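PDB 6ZS0: DMATS type aromatic prenyltransferase from Streptomyces coelicolor, which probably transfers a dimethylallyl group from dimethylallyl diphosphate to carbon 5 of the indole ring of tryptophan. Local coordinates for residues G147-L152 / R202-L207. Sequence-based numbering, arbitrary orientation.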
ATOM      1  N   GLY A 147      13.181   4.254   2.664  1.00 21.59           N
ATOM      2  CA  GLY A 147      12.727   4.607   1.314  1.00 21.54           C
ATOM      3  C   GLY A 147      11.420   5.353   1.460  1.00 20.94           C
ATOM      4  O   GLY A 147      10.659   4.987   2.366  1.00 21.58           O
ATOM      5  N   VAL A 148      11.209   6.388   0.671  1.00 21.20           N
ATOM      6  CA  VAL A 148       9.970   7.207   0.735  1.00 20.67           C
ATOM      7  C   VAL A 148       9.235   7.117  -0.603  1.00 20.39           C
ATOM      8  O   VAL A 148       9.832   7.380  -1.639  1.00 20.53           O
ATOM      9  CB  VAL A 148      10.287   8.652   1.127  1.00 21.03           C
ATOM     10  CG1 VAL A 148       9.060   9.543   1.083  1.00 20.98           C
ATOM     11  CG2 VAL A 148      10.947   8.711   2.500  1.00 21.67           C
ATOM     12  N   LYS A 149       7.955   6.770  -0.558  1.00 19.63           N
ATOM     13  CA  LYS A 149       7.075   6.691  -1.727  1.00 19.45           C
ATOM     14  C   LYS A 149       5.884   7.597  -1.432  1.00 17.81           C
ATOM     15  O   LYS A 149       5.381   7.500  -0.311  1.00 18.88           O
ATOM     16  CB  LYS A 149       6.617   5.248  -1.912  1.00 21.71           C
ATOM     17  CG  LYS A 149       5.949   4.928  -3.236  1.00 23.81           C
ATOM     18  CD  LYS A 149       5.824   3.435  -3.468  1.00 26.38           C
ATOM     19  CE  LYS A 149       7.007   2.658  -2.938  1.00 28.66           C
ATOM     20  NZ  LYS A 149       7.066   1.287  -3.501  1.00 31.77           N
ATOM     21  N   VAL A 150       5.497   8.438  -2.372  1.00 15.71           N
ATOM     22  CA  VAL A 150       4.316   9.317  -2.244  1.00 15.24           C
ATOM     23  C   VAL A 150       3.241   8.865  -3.216  1.00 14.46           C
ATOM     24  O   VAL A 150       3.560   8.681  -4.380  1.00 14.32           O
ATOM     25  CB  VAL A 150       4.730  10.776  -2.486  1.00 15.97           C
ATOM     26  CG1 VAL A 150       3.565  11.715  -2.376  1.00 16.51           C
ATOM     27  CG2 VAL A 150       5.818  11.148  -1.500  1.00 16.65           C
ATOM     28  N   TYR A 151       1.996   8.753  -2.722  1.00 13.56           N
ATOM     29  CA  TYR A 151       0.786   8.357  -3.478  1.00 13.66           C
ATOM     30  C   TYR A 151      -0.103   9.576  -3.652  1.00 13.08           C
ATOM     31  O   TYR A 151      -0.415  10.228  -2.666  1.00 12.79           O
ATOM     32  CB  TYR A 151       0.035   7.265  -2.737  1.00 14.16           C
ATOM     33  CG  TYR A 151       0.727   5.935  -2.715  1.00 15.47           C
ATOM     34  CD1 TYR A 151       1.732   5.683  -1.808  1.00 16.60           C
ATOM     35  CD2 TYR A 151       0.371   4.937  -3.605  1.00 16.50           C
ATOM     36  CE1 TYR A 151       2.375   4.451  -1.782  1.00 18.01           C
ATOM     37  CE2 TYR A 151       1.013   3.710  -3.597  1.00 17.88           C
ATOM     38  CZ  TYR A 151       2.018   3.476  -2.691  1.00 18.84           C
ATOM     39  OH  TYR A 151       2.632   2.253  -2.647  1.00 22.23           O
ATOM     40  N   LEU A 152      -0.444   9.854  -4.899  1.00 13.13           N
ATOM     41  CA  LEU A 152      -1.300  10.989  -5.291  1.00 13.21           C
ATOM     42  C   LEU A 152      -2.518  10.468  -6.047  1.00 13.21           C
ATOM     43  O   LEU A 152      -2.522   9.274  -6.439  1.00 13.07           O
ATOM     44  CB  LEU A 152      -0.471  11.944  -6.138  1.00 13.59           C
ATOM     45  CG  LEU A 152       0.827  12.436  -5.515  1.00 13.79           C
ATOM     46  CD1 LEU A 152       1.679  13.118  -6.550  1.00 14.24           C
ATOM     47  CD2 LEU A 152       0.515  13.380  -4.369  1.00 13.87           C
ATOM     48  N   ARG A 202      11.200   7.643 -10.316  1.00 35.43           N
ATOM     49  CA  ARG A 202      10.645   6.268 -10.361  1.00 32.96           C
ATOM     50  C   ARG A 202       9.119   6.390 -10.240  1.00 28.93           C
ATOM     51  O   ARG A 202       8.644   6.614  -9.131  1.00 27.03           O
ATOM     52  CB  ARG A 202      11.361   5.464  -9.283  1.00 34.50           C
ATOM     53  CG  ARG A 202      12.869   5.686  -9.325  1.00 36.95           C
ATOM     54  CD  ARG A 202      13.669   4.682  -8.526  1.00 38.59           C
ATOM     55  NE  ARG A 202      15.097   4.917  -8.728  1.00 40.44           N
ATOM     56  CZ  ARG A 202      16.067   4.403  -7.974  1.00 42.03           C
ATOM     57  NH1 ARG A 202      15.773   3.617  -6.947  1.00 41.97           N
ATOM     58  NH2 ARG A 202      17.331   4.688  -8.245  1.00 43.04           N
ATOM     59  N   ALA A 203       8.405   6.332 -11.370  1.00 26.37           N
ATOM     60  CA  ALA A 203       6.958   6.661 -11.477  1.00 24.92           C
ATOM     61  C   ALA A 203       6.155   5.374 -11.554  1.00 23.80           C
ATOM     62  O   ALA A 203       6.490   4.497 -12.362  1.00 23.35           O
ATOM     63  CB  ALA A 203       6.680   7.519 -12.672  1.00 26.00           C
ATOM     64  N   LYS A 204       5.108   5.285 -10.738  0.61 22.06           N
ATOM     65  CA  LYS A 204       4.249   4.090 -10.635  0.61 21.73           C
ATOM     66  C   LYS A 204       2.818   4.508 -10.961  0.61 20.74           C
ATOM     67  O   LYS A 204       2.329   5.461 -10.330  0.61 20.48           O
ATOM     68  CB  LYS A 204       4.363   3.495  -9.231  0.61 22.43           C
ATOM     69  CG  LYS A 204       5.762   3.024  -8.849  0.61 23.82           C
ATOM     70  CD  LYS A 204       5.890   2.630  -7.380  0.61 24.07           C
ATOM     71  CE  LYS A 204       6.849   1.470  -7.169  0.61 25.31           C
ATOM     72  NZ  LYS A 204       6.237   0.171  -7.538  0.61 25.78           N
ATOM     73  N   VAL A 205       2.195   3.859 -11.944  1.00 19.74           N
ATOM     74  CA  VAL A 205       0.787   4.129 -12.315  1.00 19.13           C
ATOM     75  C   VAL A 205      -0.038   2.929 -11.883  1.00 17.53           C
ATOM     76  O   VAL A 205       0.317   1.807 -12.228  1.00 16.90           O
ATOM     77  CB  VAL A 205       0.596   4.409 -13.816  1.00 20.04           C
ATOM     78  CG1 VAL A 205      -0.841   4.803 -14.132  1.00 20.70           C
ATOM     79  CG2 VAL A 205       1.549   5.491 -14.310  1.00 20.96           C
ATOM     80  N   TYR A 206      -1.089   3.170 -11.118  1.00 16.67           N
ATOM     81  CA  TYR A 206      -2.019   2.120 -10.663  1.00 16.59           C
ATOM     82  C   TYR A 206      -3.272   2.155 -11.523  1.00 17.03           C
ATOM     83  O   TYR A 206      -3.785   3.257 -11.821  1.00 17.53           O
ATOM     84  CB  TYR A 206      -2.367   2.289  -9.190  1.00 16.34           C
ATOM     85  CG  TYR A 206      -1.257   1.963  -8.246  1.00 16.30           C
ATOM     86  CD1 TYR A 206      -0.158   2.786  -8.128  1.00 17.02           C
ATOM     87  CD2 TYR A 206      -1.309   0.815  -7.468  1.00 16.57           C
ATOM     88  CE1 TYR A 206       0.872   2.478  -7.256  1.00 17.78           C
ATOM     89  CE2 TYR A 206      -0.309   0.524  -6.557  1.00 17.18           C
ATOM     90  CZ  TYR A 206       0.786   1.355  -6.460  1.00 17.94           C
ATOM     91  OH  TYR A 206       1.822   1.074  -5.607  1.00 21.44           O
ATOM     92  N   LEU A 207      -3.756   0.973 -11.908  1.00 16.82           N
ATOM     93  CA  LEU A 207      -5.017   0.797 -12.640  1.00 17.96           C
ATOM     94  C   LEU A 207      -5.970  -0.007 -11.775  1.00 17.36           C
ATOM     95  O   LEU A 207      -5.514  -0.970 -11.140  1.00 16.45           O
ATOM     96  CB  LEU A 207      -4.761   0.043 -13.954  1.00 19.09           C
ATOM     97  CG  LEU A 207      -4.300   0.877 -15.151  1.00 21.39           C
ATOM     98  CD1 LEU A 207      -3.077   1.672 -14.850  1.00 22.02           C
ATOM     99  CD2 LEU A 207      -4.028  -0.032 -16.343  1.00 22.47           C
TER
HETATM  100  O   HOH W   1       1.280  -0.342  -3.361  1.00 46.67           O
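Tyr151 and Tyr206 meet inside the antiparallel beta barrel of the ABBA prenyltransferase fold. Strands 147-152 and 202-207 are not neighbours in the sheet. Strand 191-195 runs between them, and the CA atoms of Tyr151 and Lys204 lie 9.0 Å apart. The strands therefore share no backbone bonds here, and long side chains span the gap on the barrel's inner side. In this family the barrel interior holds the substrates, consistent with polar groups gathered there.

The end of the Tyr206 side chain comes to the edge of the Tyr151 ring, near its plane. CE2 of Tyr151 lies 3.4 Å from OH of Tyr206. The two ring planes are inclined at 53°, an oblique pair. In Tyr151, CG is anti to the carbonyl carbon (chi1 -70°), which brings the hydroxyl end of the ring close to Tyr206. An alanine in place of Tyr151 would be likely to leave the Tyr206 hydroxyl without this ring edge and the shared water with one fewer partner. Tyr206 also meets Phe190 edge-to-face.

Beside the tyrosines, Lys149 and Lys204 cross at about a right angle. In the Lys204 conformer described, one of two modelled, the CD atoms of the two lysines are 4.0 Å apart and their NZ atoms 4.3 Å. Two amines this close on the barrel's inner side are consistent with a pocket for an anionic group, such as the prenyl donor's diphosphate. Lys204 NZ is hydrogen-bonded to OG of Ser259, while Asp194 gives Lys149 a long, weak ion pair.

One water joins the tyrosines, 3.0 Å from OH of Tyr151 and 2.7 Å from OH of Tyr206.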